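Local coordinates for putative flagella-related protein H (Methanocaldococcus jannaschii DSM 2661, PDB 4WIA) that probably binds and hydrolyses ATP as a component of the archaellum, the archaeal flagellum, whose assembly it may help to regulate, at residues Asp127-Leu132 with Cys161-Lys166; Ala7-Ser12 with Tyr49-Asn54; Thr63-Leu68 with Leu90-Val95; Ala180-Arg185 with Leu202-Ala207; Lys196-Ile201 with Asn214-Val219. All coordinates share one frame; numbering follows the deposited sequence.

Interaction 1: Asp127-Leu132 with Cys161-Lys166; sequences DSISAL and CTVNPK. With SO4 (sulfate ion), chain F.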
# COMPACT_ATOMS: atom_id res chain seq x y z
N ASP A 127 14.53 15.56 -15.39
CA ASP A 127 15.34 16.35 -14.50
C ASP A 127 16.75 16.37 -15.09
O ASP A 127 17.55 15.52 -14.72
CB ASP A 127 15.32 15.67 -13.12
CG ASP A 127 16.18 16.39 -12.10
OD1 ASP A 127 16.38 17.61 -12.28
OD2 ASP A 127 16.63 15.74 -11.11
N SER A 128 17.10 17.28 -16.01
CA SER A 128 16.53 18.59 -16.24
C SER A 128 16.02 18.73 -17.67
O SER A 128 16.74 18.40 -18.64
CB SER A 128 17.68 19.58 -16.02
OG SER A 128 17.50 20.85 -16.63
N ILE A 129 14.82 19.26 -17.83
CA ILE A 129 14.33 19.58 -19.14
C ILE A 129 15.06 20.83 -19.65
O ILE A 129 15.35 20.93 -20.84
CB ILE A 129 12.81 19.75 -19.19
CG1 ILE A 129 12.28 19.55 -20.59
CG2 ILE A 129 12.42 21.14 -18.74
CD1 ILE A 129 12.53 18.19 -21.20
N SER A 130 15.44 21.75 -18.76
CA SER A 130 16.18 22.94 -19.18
C SER A 130 17.55 22.60 -19.80
O SER A 130 17.92 23.20 -20.83
CB SER A 130 16.31 23.99 -18.06
OG SER A 130 17.17 23.58 -17.01
N ALA A 131 18.28 21.62 -19.25
CA ALA A 131 19.54 21.19 -19.87
C ALA A 131 19.29 20.56 -21.25
O ALA A 131 20.06 20.80 -22.20
CB ALA A 131 20.27 20.21 -18.99
N LEU A 132 18.22 19.79 -21.40
CA LEU A 132 17.92 19.14 -22.69
C LEU A 132 17.53 20.15 -23.77
O LEU A 132 17.90 19.98 -24.93
CB LEU A 132 16.79 18.14 -22.51
CG LEU A 132 17.14 16.91 -21.68
CD1 LEU A 132 15.92 16.10 -21.29
CD2 LEU A 132 18.14 15.98 -22.38
N CYS A 161 8.90 18.27 -14.96
CA CYS A 161 10.21 18.72 -15.38
C CYS A 161 10.83 19.68 -14.40
O CYS A 161 10.16 20.50 -13.79
CB CYS A 161 10.14 19.46 -16.69
SG CYS A 161 9.29 18.67 -18.07
N THR A 162 12.15 19.63 -14.29
CA THR A 162 12.86 20.70 -13.63
C THR A 162 13.47 21.67 -14.66
O THR A 162 13.90 21.27 -15.72
CB THR A 162 13.94 20.17 -12.70
OG1 THR A 162 14.96 19.56 -13.48
CG2 THR A 162 13.35 19.10 -11.75
N VAL A 163 13.54 22.93 -14.26
CA VAL A 163 14.05 23.98 -15.06
C VAL A 163 15.01 24.82 -14.23
O VAL A 163 14.63 25.30 -13.15
CB VAL A 163 12.88 24.87 -15.48
CG1 VAL A 163 13.38 26.18 -16.12
CG2 VAL A 163 11.94 24.14 -16.41
N ASN A 164 16.24 24.99 -14.70
CA ASN A 164 17.16 25.95 -14.11
C ASN A 164 17.10 27.21 -14.93
O ASN A 164 17.51 27.20 -16.08
CB ASN A 164 18.57 25.37 -14.06
CG ASN A 164 19.60 26.36 -13.51
OD1 ASN A 164 19.36 27.57 -13.39
ND2 ASN A 164 20.77 25.84 -13.16
N PRO A 165 16.60 28.31 -14.37
CA PRO A 165 16.37 29.47 -15.22
C PRO A 165 17.66 30.09 -15.79
O PRO A 165 17.58 30.84 -16.75
CB PRO A 165 15.64 30.47 -14.29
CG PRO A 165 16.00 30.05 -12.91
CD PRO A 165 16.17 28.56 -12.98
N LYS A 166 18.82 29.76 -15.21
CA LYS A 166 20.11 30.21 -15.73
C LYS A 166 20.51 29.62 -17.09
O LYS A 166 21.48 30.06 -17.74
CB LYS A 166 21.23 29.95 -14.74
CG LYS A 166 21.24 30.93 -13.59
CD LYS A 166 22.13 30.46 -12.44
CE LYS A 166 22.65 31.61 -11.61
NZ LYS A 166 23.66 32.39 -12.38
S SO4 F . 20.00 22.22 -12.13
O1 SO4 F . 19.44 23.36 -11.39
O2 SO4 F . 20.89 21.28 -11.38
O3 SO4 F . 20.83 22.94 -13.13
O4 SO4 F . 18.95 21.35 -12.79

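Interaction 2: Ala7-Ser12 with Tyr49-Asn54; sequences ARIDLS and YGFLQN. With SO4 (sulfate ion), chain D.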
# COMPACT_ATOMS: atom_id res chain seq x y z
N ALA A 7 -3.72 11.15 -8.44
CA ALA A 7 -2.68 10.22 -8.22
C ALA A 7 -2.07 10.43 -6.82
O ALA A 7 -1.71 11.54 -6.48
CB ALA A 7 -1.62 10.39 -9.26
N ARG A 8 -1.95 9.35 -6.07
CA ARG A 8 -1.49 9.39 -4.68
C ARG A 8 -0.00 9.27 -4.52
O ARG A 8 0.67 8.53 -5.24
CB ARG A 8 -2.21 8.34 -3.94
CG ARG A 8 -3.71 8.62 -3.98
CD ARG A 8 -4.35 8.04 -2.76
NE ARG A 8 -4.58 9.07 -1.73
CZ ARG A 8 -4.83 8.82 -0.46
NH1 ARG A 8 -4.84 7.56 -0.03
NH2 ARG A 8 -5.02 9.82 0.41
N ILE A 9 0.51 10.10 -3.66
CA ILE A 9 1.91 10.16 -3.36
C ILE A 9 2.17 9.93 -1.83
O ILE A 9 3.30 10.14 -1.36
CB ILE A 9 2.51 11.52 -3.75
CG1 ILE A 9 1.71 12.66 -3.13
CG2 ILE A 9 2.51 11.69 -5.25
CD1 ILE A 9 2.55 13.71 -2.47
N ASP A 10 1.17 9.44 -1.13
CA ASP A 10 1.20 9.35 0.32
C ASP A 10 2.32 8.52 0.89
O ASP A 10 2.49 7.41 0.50
CB ASP A 10 -0.06 8.66 0.80
CG ASP A 10 -1.30 9.21 0.21
OD1 ASP A 10 -1.31 9.82 -0.84
OD2 ASP A 10 -2.31 9.01 0.82
N LEU A 11 3.00 9.05 1.88
CA LEU A 11 3.88 8.29 2.73
C LEU A 11 3.60 8.51 4.20
O LEU A 11 3.14 9.58 4.62
CB LEU A 11 5.32 8.74 2.44
CG LEU A 11 5.83 8.61 1.02
CD1 LEU A 11 7.25 9.10 0.95
CD2 LEU A 11 5.80 7.17 0.56
N SER A 12 3.93 7.52 5.02
CA SER A 12 3.76 7.66 6.43
C SER A 12 4.58 8.83 6.99
O SER A 12 4.13 9.52 7.89
CB SER A 12 4.17 6.38 7.16
OG SER A 12 3.28 5.31 6.94
N TYR A 49 9.17 8.42 -5.50
CA TYR A 49 8.99 7.38 -4.46
C TYR A 49 7.56 7.23 -4.00
O TYR A 49 7.07 6.11 -3.84
CB TYR A 49 9.92 7.66 -3.29
CG TYR A 49 10.02 6.52 -2.28
CD1 TYR A 49 10.67 5.36 -2.61
CD2 TYR A 49 9.42 6.60 -1.03
CE1 TYR A 49 10.73 4.31 -1.72
CE2 TYR A 49 9.50 5.55 -0.11
CZ TYR A 49 10.15 4.42 -0.47
OH TYR A 49 10.21 3.43 0.42
N GLY A 50 6.86 8.35 -3.76
CA GLY A 50 5.42 8.32 -3.42
C GLY A 50 4.56 7.59 -4.45
O GLY A 50 3.86 6.66 -4.12
N PHE A 51 4.66 8.01 -5.72
CA PHE A 51 3.94 7.33 -6.79
C PHE A 51 4.25 5.83 -6.80
O PHE A 51 3.35 4.99 -6.85
CB PHE A 51 4.34 7.92 -8.16
CG PHE A 51 3.81 9.31 -8.43
CD1 PHE A 51 2.48 9.57 -8.33
CD2 PHE A 51 4.65 10.32 -8.83
CE1 PHE A 51 1.99 10.82 -8.60
CE2 PHE A 51 4.18 11.59 -9.11
CZ PHE A 51 2.85 11.86 -8.94
N LEU A 52 5.53 5.47 -6.76
CA LEU A 52 5.88 4.07 -6.82
C LEU A 52 5.31 3.26 -5.65
O LEU A 52 4.85 2.13 -5.83
CB LEU A 52 7.39 3.89 -6.84
CG LEU A 52 8.06 4.31 -8.13
CD1 LEU A 52 9.55 4.48 -7.88
CD2 LEU A 52 7.83 3.25 -9.20
N GLN A 53 5.33 3.82 -4.44
CA GLN A 53 4.81 3.09 -3.29
C GLN A 53 3.31 2.97 -3.38
O GLN A 53 2.73 2.07 -2.80
CB GLN A 53 5.18 3.84 -1.99
CG GLN A 53 6.65 3.78 -1.65
CD GLN A 53 7.06 2.37 -1.40
OE1 GLN A 53 6.44 1.67 -0.62
NE2 GLN A 53 8.06 1.95 -2.03
N ASN A 54 2.66 3.89 -4.08
CA ASN A 54 1.22 3.79 -4.26
C ASN A 54 0.78 3.08 -5.55
O ASN A 54 -0.34 3.25 -5.97
CB ASN A 54 0.61 5.18 -4.12
CG ASN A 54 0.62 5.63 -2.69
OD1 ASN A 54 -0.28 5.33 -1.97
ND2 ASN A 54 1.64 6.36 -2.28
S SO4 D . 6.87 5.51 4.45
O1 SO4 D . 7.01 4.55 5.57
O2 SO4 D . 7.13 6.88 4.94
O3 SO4 D . 7.84 5.17 3.39
O4 SO4 D . 5.49 5.44 3.91

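Interaction 3: Thr63-Leu68 with Leu90-Val95; sequences TQLTTL and LLYIPV. With SO4 (sulfate ion), chain F.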
# COMPACT_ATOMS: atom_id res chain seq x y z
N THR A 63 19.54 14.14 -16.56
CA THR A 63 20.73 14.67 -17.19
C THR A 63 21.92 14.73 -16.26
O THR A 63 22.92 15.31 -16.63
CB THR A 63 20.45 16.10 -17.67
OG1 THR A 63 19.95 16.91 -16.60
CG2 THR A 63 19.41 16.07 -18.76
N GLN A 64 21.82 14.20 -15.04
CA GLN A 64 22.89 14.39 -14.03
C GLN A 64 23.46 13.11 -13.41
O GLN A 64 24.63 13.07 -13.12
CB GLN A 64 22.38 15.32 -12.93
CG GLN A 64 22.03 16.70 -13.45
CD GLN A 64 21.52 17.61 -12.36
OE1 GLN A 64 21.45 17.22 -11.20
NE2 GLN A 64 21.08 18.80 -12.73
N LEU A 65 22.65 12.08 -13.20
CA LEU A 65 23.07 10.92 -12.48
C LEU A 65 22.98 9.66 -13.33
O LEU A 65 21.95 9.36 -13.96
CB LEU A 65 22.20 10.74 -11.23
CG LEU A 65 22.14 11.93 -10.23
CD1 LEU A 65 21.20 11.64 -9.11
CD2 LEU A 65 23.54 12.24 -9.62
N THR A 66 24.05 8.88 -13.26
CA THR A 66 24.04 7.52 -13.78
C THR A 66 23.12 6.72 -12.90
O THR A 66 22.67 7.20 -11.86
CB THR A 66 25.41 6.84 -13.67
OG1 THR A 66 25.83 6.83 -12.30
CG2 THR A 66 26.45 7.54 -14.52
N THR A 67 22.80 5.50 -13.34
CA THR A 67 21.94 4.61 -12.57
C THR A 67 22.52 4.38 -11.16
O THR A 67 21.86 4.50 -10.16
CB THR A 67 21.69 3.30 -13.34
OG1 THR A 67 21.16 3.64 -14.62
CG2 THR A 67 20.67 2.42 -12.66
N LEU A 68 23.79 4.10 -11.10
CA LEU A 68 24.48 3.80 -9.86
C LEU A 68 24.33 4.98 -8.88
O LEU A 68 23.86 4.80 -7.75
CB LEU A 68 25.93 3.52 -10.19
CG LEU A 68 26.98 3.03 -9.24
CD1 LEU A 68 27.81 4.15 -8.62
CD2 LEU A 68 26.29 2.19 -8.20
N LEU A 90 9.95 1.11 -12.07
CA LEU A 90 10.72 2.35 -12.31
C LEU A 90 11.66 2.14 -13.50
O LEU A 90 12.47 1.22 -13.51
CB LEU A 90 11.55 2.71 -11.07
CG LEU A 90 12.57 3.84 -11.19
CD1 LEU A 90 11.89 5.11 -11.67
CD2 LEU A 90 13.35 4.13 -9.91
N LEU A 91 11.55 3.01 -14.53
CA LEU A 91 12.42 3.00 -15.66
C LEU A 91 13.26 4.24 -15.53
O LEU A 91 12.76 5.38 -15.58
CB LEU A 91 11.60 3.07 -16.96
CG LEU A 91 12.29 3.30 -18.27
CD1 LEU A 91 13.24 2.13 -18.58
CD2 LEU A 91 11.27 3.51 -19.39
N TYR A 92 14.56 4.02 -15.35
CA TYR A 92 15.50 5.10 -15.11
C TYR A 92 16.37 5.31 -16.36
O TYR A 92 16.98 4.39 -16.84
CB TYR A 92 16.40 4.77 -13.89
CG TYR A 92 17.29 5.92 -13.55
CD1 TYR A 92 16.79 7.02 -12.91
CD2 TYR A 92 18.60 5.97 -13.99
CE1 TYR A 92 17.59 8.12 -12.64
CE2 TYR A 92 19.43 7.07 -13.72
CZ TYR A 92 18.89 8.14 -13.03
OH TYR A 92 19.68 9.24 -12.77
N ILE A 93 16.43 6.55 -16.85
CA ILE A 93 17.09 6.86 -18.11
C ILE A 93 18.18 7.90 -17.91
O ILE A 93 17.91 9.12 -17.85
CB ILE A 93 16.08 7.45 -19.08
CG1 ILE A 93 14.88 6.49 -19.23
CG2 ILE A 93 16.76 7.72 -20.45
CD1 ILE A 93 15.21 5.18 -19.91
N PRO A 94 19.41 7.45 -17.78
CA PRO A 94 20.49 8.43 -17.71
C PRO A 94 20.83 9.00 -19.10
O PRO A 94 21.12 8.23 -20.01
CB PRO A 94 21.68 7.64 -17.12
CG PRO A 94 21.30 6.20 -17.22
CD PRO A 94 19.84 6.07 -17.53
N VAL A 95 20.85 10.34 -19.22
CA VAL A 95 21.29 10.97 -20.45
C VAL A 95 22.83 11.11 -20.47
O VAL A 95 23.39 12.17 -20.13
CB VAL A 95 20.60 12.33 -20.61
CG1 VAL A 95 20.97 12.94 -21.97
CG2 VAL A 95 19.09 12.15 -20.50
S SO4 F . 20.00 22.22 -12.13
O1 SO4 F . 19.44 23.36 -11.39
O2 SO4 F . 20.89 21.28 -11.38
O3 SO4 F . 20.83 22.94 -13.13
O4 SO4 F . 18.95 21.35 -12.79

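Interaction 4: Ala180-Arg185 with Leu202-Ala207; sequences ATMLIR and LKYNMA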
# COMPACT_ATOMS: atom_id res chain seq x y z
N ALA A 180 2.68 25.11 -18.07
CA ALA A 180 2.56 24.34 -16.83
C ALA A 180 1.09 24.31 -16.32
O ALA A 180 0.41 25.32 -16.36
CB ALA A 180 3.46 24.95 -15.76
N THR A 181 0.60 23.16 -15.85
CA THR A 181 -0.61 23.14 -15.09
C THR A 181 -0.30 23.39 -13.59
O THR A 181 -1.10 24.00 -12.87
CB THR A 181 -1.37 21.81 -15.22
OG1 THR A 181 -0.61 20.75 -14.62
CG2 THR A 181 -1.64 21.54 -16.65
N MSE A 182 0.84 22.91 -13.13
CA MSE A 182 1.30 23.18 -11.80
C MSE A 182 2.68 23.76 -11.90
O MSE A 182 3.58 23.15 -12.42
CB MSE A 182 1.31 21.89 -10.99
CG MSE A 182 1.68 22.16 -9.53
SE MSE A 182 1.69 20.46 -8.59
CE MSE A 182 1.62 21.14 -6.78
N LEU A 183 2.87 24.96 -11.39
CA LEU A 183 4.15 25.59 -11.37
C LEU A 183 4.68 25.80 -9.95
O LEU A 183 4.03 26.46 -9.13
CB LEU A 183 4.07 26.92 -12.06
CG LEU A 183 5.39 27.71 -12.10
CD1 LEU A 183 6.43 27.08 -13.05
CD2 LEU A 183 5.14 29.18 -12.49
N ILE A 184 5.86 25.28 -9.69
CA ILE A 184 6.46 25.33 -8.40
C ILE A 184 7.81 25.97 -8.54
O ILE A 184 8.65 25.51 -9.34
CB ILE A 184 6.67 23.94 -7.81
CG1 ILE A 184 5.37 23.19 -7.76
CG2 ILE A 184 7.28 24.06 -6.43
CD1 ILE A 184 5.53 21.72 -7.39
N ARG A 185 8.07 27.00 -7.75
CA ARG A 185 9.37 27.64 -7.73
C ARG A 185 10.12 27.34 -6.45
O ARG A 185 9.57 27.51 -5.36
CB ARG A 185 9.22 29.15 -7.94
CG ARG A 185 10.51 29.93 -7.75
CD ARG A 185 10.38 31.32 -8.31
NE ARG A 185 11.33 32.23 -7.70
CZ ARG A 185 12.57 32.50 -8.15
NH1 ARG A 185 13.05 31.94 -9.27
NH2 ARG A 185 13.33 33.35 -7.48
N LEU A 202 3.19 28.52 -7.42
CA LEU A 202 2.73 29.73 -8.08
C LEU A 202 1.46 29.52 -8.85
O LEU A 202 0.74 30.45 -9.07
CB LEU A 202 3.78 30.26 -9.01
CG LEU A 202 5.13 30.55 -8.37
CD1 LEU A 202 6.15 30.91 -9.43
CD2 LEU A 202 4.99 31.66 -7.36
N LYS A 203 1.14 28.30 -9.21
CA LYS A 203 -0.02 28.04 -10.04
C LYS A 203 -0.35 26.59 -9.91
O LYS A 203 0.53 25.77 -9.81
CB LYS A 203 0.37 28.34 -11.47
CG LYS A 203 -0.63 28.05 -12.56
CD LYS A 203 0.09 28.27 -13.89
CE LYS A 203 -0.74 27.99 -15.09
NZ LYS A 203 0.15 28.04 -16.27
N TYR A 204 -1.63 26.26 -9.91
CA TYR A 204 -2.06 24.91 -9.69
C TYR A 204 -3.42 24.72 -10.29
O TYR A 204 -4.42 24.77 -9.59
CB TYR A 204 -2.12 24.62 -8.16
CG TYR A 204 -2.13 23.14 -7.74
CD1 TYR A 204 -2.14 22.12 -8.67
CD2 TYR A 204 -2.16 22.79 -6.39
CE1 TYR A 204 -2.16 20.78 -8.26
CE2 TYR A 204 -2.18 21.48 -5.97
CZ TYR A 204 -2.18 20.47 -6.90
OH TYR A 204 -2.18 19.14 -6.48
N ASN A 205 -3.49 24.52 -11.59
CA ASN A 205 -4.75 24.18 -12.24
C ASN A 205 -5.19 22.80 -11.77
O ASN A 205 -4.36 21.86 -11.62
CB ASN A 205 -4.60 24.09 -13.75
CG ASN A 205 -4.10 25.37 -14.39
OD1 ASN A 205 -4.23 26.45 -13.84
ND2 ASN A 205 -3.48 25.23 -15.58
N MSE A 206 -6.48 22.66 -11.65
CA MSE A 206 -7.12 21.41 -11.25
C MSE A 206 -6.75 21.06 -9.83
O MSE A 206 -6.82 19.86 -9.40
CB MSE A 206 -6.80 20.26 -12.19
CG MSE A 206 -6.60 20.61 -13.67
SE MSE A 206 -6.20 18.96 -14.68
CE MSE A 206 -4.26 19.11 -14.93
N ALA A 207 -6.34 22.08 -9.06
CA ALA A 207 -5.97 21.86 -7.65
C ALA A 207 -7.08 21.05 -7.06
O ALA A 207 -8.23 21.43 -7.15
CB ALA A 207 -5.84 23.19 -6.93
O HOH W 1 -1.89 20.18 -12.31

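Interaction 5: Lys196-Ile201 with Asn214-Val219; sequences KNLAKI and NIVFRV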
# COMPACT_ATOMS: atom_id res chain seq x y z
N LYS A 196 17.33 26.36 4.42
CA LYS A 196 16.14 25.55 4.15
C LYS A 196 15.74 25.74 2.74
O LYS A 196 16.14 26.72 2.12
CB LYS A 196 14.97 26.00 5.04
CG LYS A 196 15.21 25.72 6.53
CD LYS A 196 13.94 25.94 7.37
CE LYS A 196 14.04 27.24 8.12
NZ LYS A 196 12.76 27.61 8.78
N ASN A 197 14.91 24.83 2.24
CA ASN A 197 14.33 24.98 0.94
C ASN A 197 12.92 25.50 1.03
O ASN A 197 12.21 25.20 1.99
CB ASN A 197 14.28 23.65 0.27
CG ASN A 197 15.63 22.99 0.26
OD1 ASN A 197 16.11 22.56 1.30
ND2 ASN A 197 16.24 22.89 -0.91
N LEU A 198 12.51 26.30 0.06
CA LEU A 198 11.13 26.69 -0.03
C LEU A 198 10.68 26.33 -1.40
O LEU A 198 11.34 26.70 -2.35
CB LEU A 198 10.96 28.19 0.20
CG LEU A 198 9.57 28.74 -0.10
CD1 LEU A 198 8.60 28.34 0.98
CD2 LEU A 198 9.60 30.26 -0.22
N ALA A 199 9.55 25.64 -1.47
CA ALA A 199 8.85 25.35 -2.70
C ALA A 199 7.56 26.12 -2.69
O ALA A 199 6.70 25.88 -1.86
CB ALA A 199 8.56 23.90 -2.77
N LYS A 200 7.41 27.10 -3.59
CA LYS A 200 6.23 27.89 -3.65
C LYS A 200 5.39 27.51 -4.87
O LYS A 200 5.89 27.47 -6.01
CB LYS A 200 6.61 29.33 -3.69
CG LYS A 200 5.43 30.25 -3.49
CD LYS A 200 5.90 31.70 -3.59
CE LYS A 200 5.22 32.60 -2.60
NZ LYS A 200 6.11 33.77 -2.39
N ILE A 201 4.10 27.29 -4.65
CA ILE A 201 3.23 26.82 -5.71
C ILE A 201 2.63 28.07 -6.31
O ILE A 201 1.67 28.60 -5.80
CB ILE A 201 2.16 25.88 -5.17
CG1 ILE A 201 2.82 24.59 -4.68
CG2 ILE A 201 1.13 25.61 -6.26
CD1 ILE A 201 1.90 23.57 -4.03
N ASN A 214 3.19 27.90 0.32
CA ASN A 214 4.61 27.83 0.63
C ASN A 214 4.92 26.58 1.37
O ASN A 214 4.44 26.38 2.44
CB ASN A 214 4.98 29.00 1.48
CG ASN A 214 4.83 30.29 0.74
OD1 ASN A 214 5.52 30.53 -0.25
ND2 ASN A 214 3.93 31.13 1.21
N ILE A 215 5.76 25.74 0.82
CA ILE A 215 6.14 24.50 1.51
C ILE A 215 7.62 24.58 1.88
O ILE A 215 8.50 24.57 1.02
CB ILE A 215 5.84 23.29 0.64
CG1 ILE A 215 4.34 23.21 0.36
CG2 ILE A 215 6.28 22.03 1.35
CD1 ILE A 215 3.99 22.24 -0.76
N VAL A 216 7.90 24.73 3.18
CA VAL A 216 9.28 24.77 3.66
C VAL A 216 9.75 23.36 4.00
O VAL A 216 9.01 22.58 4.55
CB VAL A 216 9.41 25.66 4.87
CG1 VAL A 216 10.86 25.70 5.34
CG2 VAL A 216 8.90 27.06 4.55
N PHE A 217 10.97 23.02 3.60
CA PHE A 217 11.56 21.73 3.95
C PHE A 217 13.06 21.81 4.05
O PHE A 217 13.67 22.80 3.65
CB PHE A 217 11.16 20.63 2.97
CG PHE A 217 11.58 20.88 1.54
CD1 PHE A 217 10.78 21.64 0.68
CD2 PHE A 217 12.74 20.33 1.01
CE1 PHE A 217 11.14 21.88 -0.64
CE2 PHE A 217 13.10 20.55 -0.34
CZ PHE A 217 12.30 21.34 -1.15
N ARG A 218 13.64 20.75 4.62
CA ARG A 218 15.06 20.51 4.56
C ARG A 218 15.24 19.05 4.11
O ARG A 218 14.34 18.23 4.21
CB ARG A 218 15.74 20.79 5.89
CG ARG A 218 15.31 19.88 7.02
CD ARG A 218 15.48 20.48 8.41
NE ARG A 218 14.45 19.93 9.33
CZ ARG A 218 13.15 20.26 9.30
NH1 ARG A 218 12.29 19.72 10.17
NH2 ARG A 218 12.69 21.12 8.39
N VAL A 219 16.38 18.78 3.53
CA VAL A 219 16.66 17.44 3.07
C VAL A 219 17.46 16.77 4.17
O VAL A 219 18.52 17.25 4.53
CB VAL A 219 17.44 17.47 1.73
CG1 VAL A 219 17.79 16.06 1.28
CG2 VAL A 219 16.63 18.21 0.65

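Interaction 1: Asp127-Leu132 with Cys161-Lys166
Ile129 meets Cys161 and Val163 in the tight part of this contact. Its CG2 branch presses on Cys161 CB at 3.5 Å, closer than ordinary van der Waals packing, and reaches Val163 CG2 at 3.8 Å. The same methyl borders Thr162 O, which takes two weak backbone bonds, from Ile129 N and Ser130 N. Ser128, joined to Asp127 by a cis peptide, is the N-cap residue, its OG accepting from Ala131 N at 2.8 Å. Asn164 N sends a nearly straight bond to Ser130 OG (2.9 Å, 174°), which Glu167 also engages. Past Ser130 direct contact with helix 129-134 ends: the Asn164 side chain turns to the sulfate, ND2 donating to O3 at 2.9 Å while OD1 closes an Asx turn on Lys166 N, itself exposed. Thr162 OG1, between the backbone N and the carbonyl carbon (chi1 67°), donates to Asp127 OD1 at 2.7 Å, on the anti side and 21° out of the carboxylate plane. Asp127 ends strand 123-127, consistent with the Walker B aspartate of P-loop NTPases. With OD1 tied to Thr162 and OD2 bonded to Tyr60 and Ser41, a magnesium ligand by similarity, its carboxylate is fixed in rotation beside the probable nucleotide site.

Interaction 2: Ala7-Ser12 with Tyr49-Asn54
A loop laid across the last turn of a helix makes this largely buried contact: residues 7-12, which run out of the short strand 6-7, pack against the C-terminal end of helix 40-53, with Ile9 next to Gly50 and Phe51. Gly50 carries no side chain, and the backbone of Ile9 comes in over it, Gly50 CA lying 3.5 Å from Ile9 O in a CA-H...O contact. Arg46, one turn earlier, also bonds that carbonyl. On one flank Ile9 CG2 sits over a face of the Phe51 ring, a CH-pi contact at 3.7 Å from the centroid, and Ala7 CB meets the ring edge at CE1. On the other, Leu11 crosses Tyr49 at about a right angle, with Leu11 CD1 at the ring edge, 3.9 Å from Tyr49 CD2. Helix 40-53 follows the probable P-loop, so residues 7-12 pack on the helix end remote from it. Asn54, just past the helix, ties the two segments: ND2 donates to Asp10 O at 3.1 Å and back to Gly50 O at 2.9 Å. Its CG is anti to the carbonyl carbon (chi1 -73°), and both acceptors lie within 7° of the amide plane, which fixes the rotation of the group. Ser12 N holds a sulfate through O4 at 2.8 Å, and Arg55 and Lys84 of the second subunit bind the same ion, placing this edge at a subunit interface.

Interaction 3: Thr63-Leu68 with Leu90-Val95
The Tyr92 ring is met at its edge by Leu65 O, which lies in the ring plane, and by Thr67 OG1, 3.5 Å from Tyr92 CD2, while Phe70 of helix 67-76 stacks on the ring. The contact belongs to a beta-alpha-beta crossover of the P-loop NTPase fold: the chain leaves strand 58-62, runs through residues 63-68 and helices 67-76 and 82-87, and returns in the parallel neighbour 90-94, an outermost strand of the sheet within this chain. Tyr92 CG is anti to the backbone N (chi1 -175°), and the ring extends to the connecting loop, sliding past the oppositely directed Thr67. Pro94 packs on the same loop, its CB lying 3.6 Å from Leu65 O and its CG 3.7 Å from Thr67 OG1. Val95 CB packs on Thr63 CA at 4.1 Å, while Thr63 OG1 is hydrogen-bonded to Ser128 N. Between these contacts Gln64, ATP-binding by similarity, directs its CB away from strand 90-94; its chain, extended beyond CG, lets NE2 donate to sulfate O2 at 2.8 Å, on the ion that Lys40 also holds. Tyr92 OH donates a short 2.6 Å bond to Leu65 O, the hydroxyl standing 43° out of the carbonyl plane.

Interaction 4: Ala180-Arg185 with Leu202-Ala207
Met182, present as selenomethionine, lies alongside Tyr204 and points the same way. Its CB is 4.2 Å from Tyr204 CD1, and CG, anti to the backbone N (chi1 -175°), lies over the same ring atom at 3.9 Å. The extended chain then carries SE to 3.9 Å from Tyr204 CE1, a Met-aromatic contact, and CE ends over the ring centre, 3.9 Å from the centroid. Ala207 CA covers the opposite face, at the end of a type II turn from Tyr204. On the other side of the sheet Lys203 stretches out fully, its NZ donating to Ala180 O at 2.7 Å in the carbonyl plane. The backbones pair antiparallel: Asn205 N donates to Thr181 O and Leu183 N to Lys203 O at 2.9 Å, while at Leu183 a classic beta bulge brings Leu202 N and, weakly, Lys203 N to Leu183 O. Strand 182-191 runs between 29-33 and 194-204, and Lys203 NZ also donates to Arg177 O, joining the hairpin to the end of helix 170-179.

Interaction 5: Lys196-Ile201 with Asn214-Val219
Asn214 starts the second strand alongside Lys200, its OD1 lying 3.1 Å from Lys200 CE, while its CB meets Leu198 CD1. Ile215 exchanges N-H and C=O bonds with Ala199, and its CD1 touches Ile201 CD1 at 4.1 Å. Val216, on the face of Leu198, divides its methyls: CG1 goes to Lys196 CD at 3.7 Å, CG2 to Leu198 CD1 at 3.8 Å. Phe217 returns to the face of Asn197 and Ala199, again with two backbone hydrogen bonds, Asn197 N to Phe217 O at 2.8 Å. Its CG lies between the backbone N and the carbonyl carbon (chi1 60°), and one ring face receives Asn197 CB, offset toward the rim and 3.5 Å from the centroid; the amide plane is only 9° from the ring plane, a stack, and Ala199 CB sits at the ring edge. Such pairing is that of an antiparallel hairpin, here beside the probable nucleotide site: Asn197 ND2 bonds Thr38 O of the probable P-loop, and Lys196, ATP-binding by similarity, pairs with Glu228.

Interactions 1 and 3 flank the probable nucleotide site and touch each other, Ser128 N lying 2.9 Å from Thr63 OG1; both also hold the same sulfate, with Lys40 as a further ligand. Interactions 4 and 5 share strand 194-204 in the antiparallel part of the sheet. Arg185 O and Lys200 N, 2.8 Å apart, probably bond, and Met182 packs on Ile201. Interaction 5 approaches the P-loop from that side, its centre about 19 Å from that of interaction 1. Interaction 2 stands apart, its centre about 24 Å from that of interaction 1 across the chain's centre, and it alone reaches another subunit; Leu52 on Leu90 joins it to interaction 3.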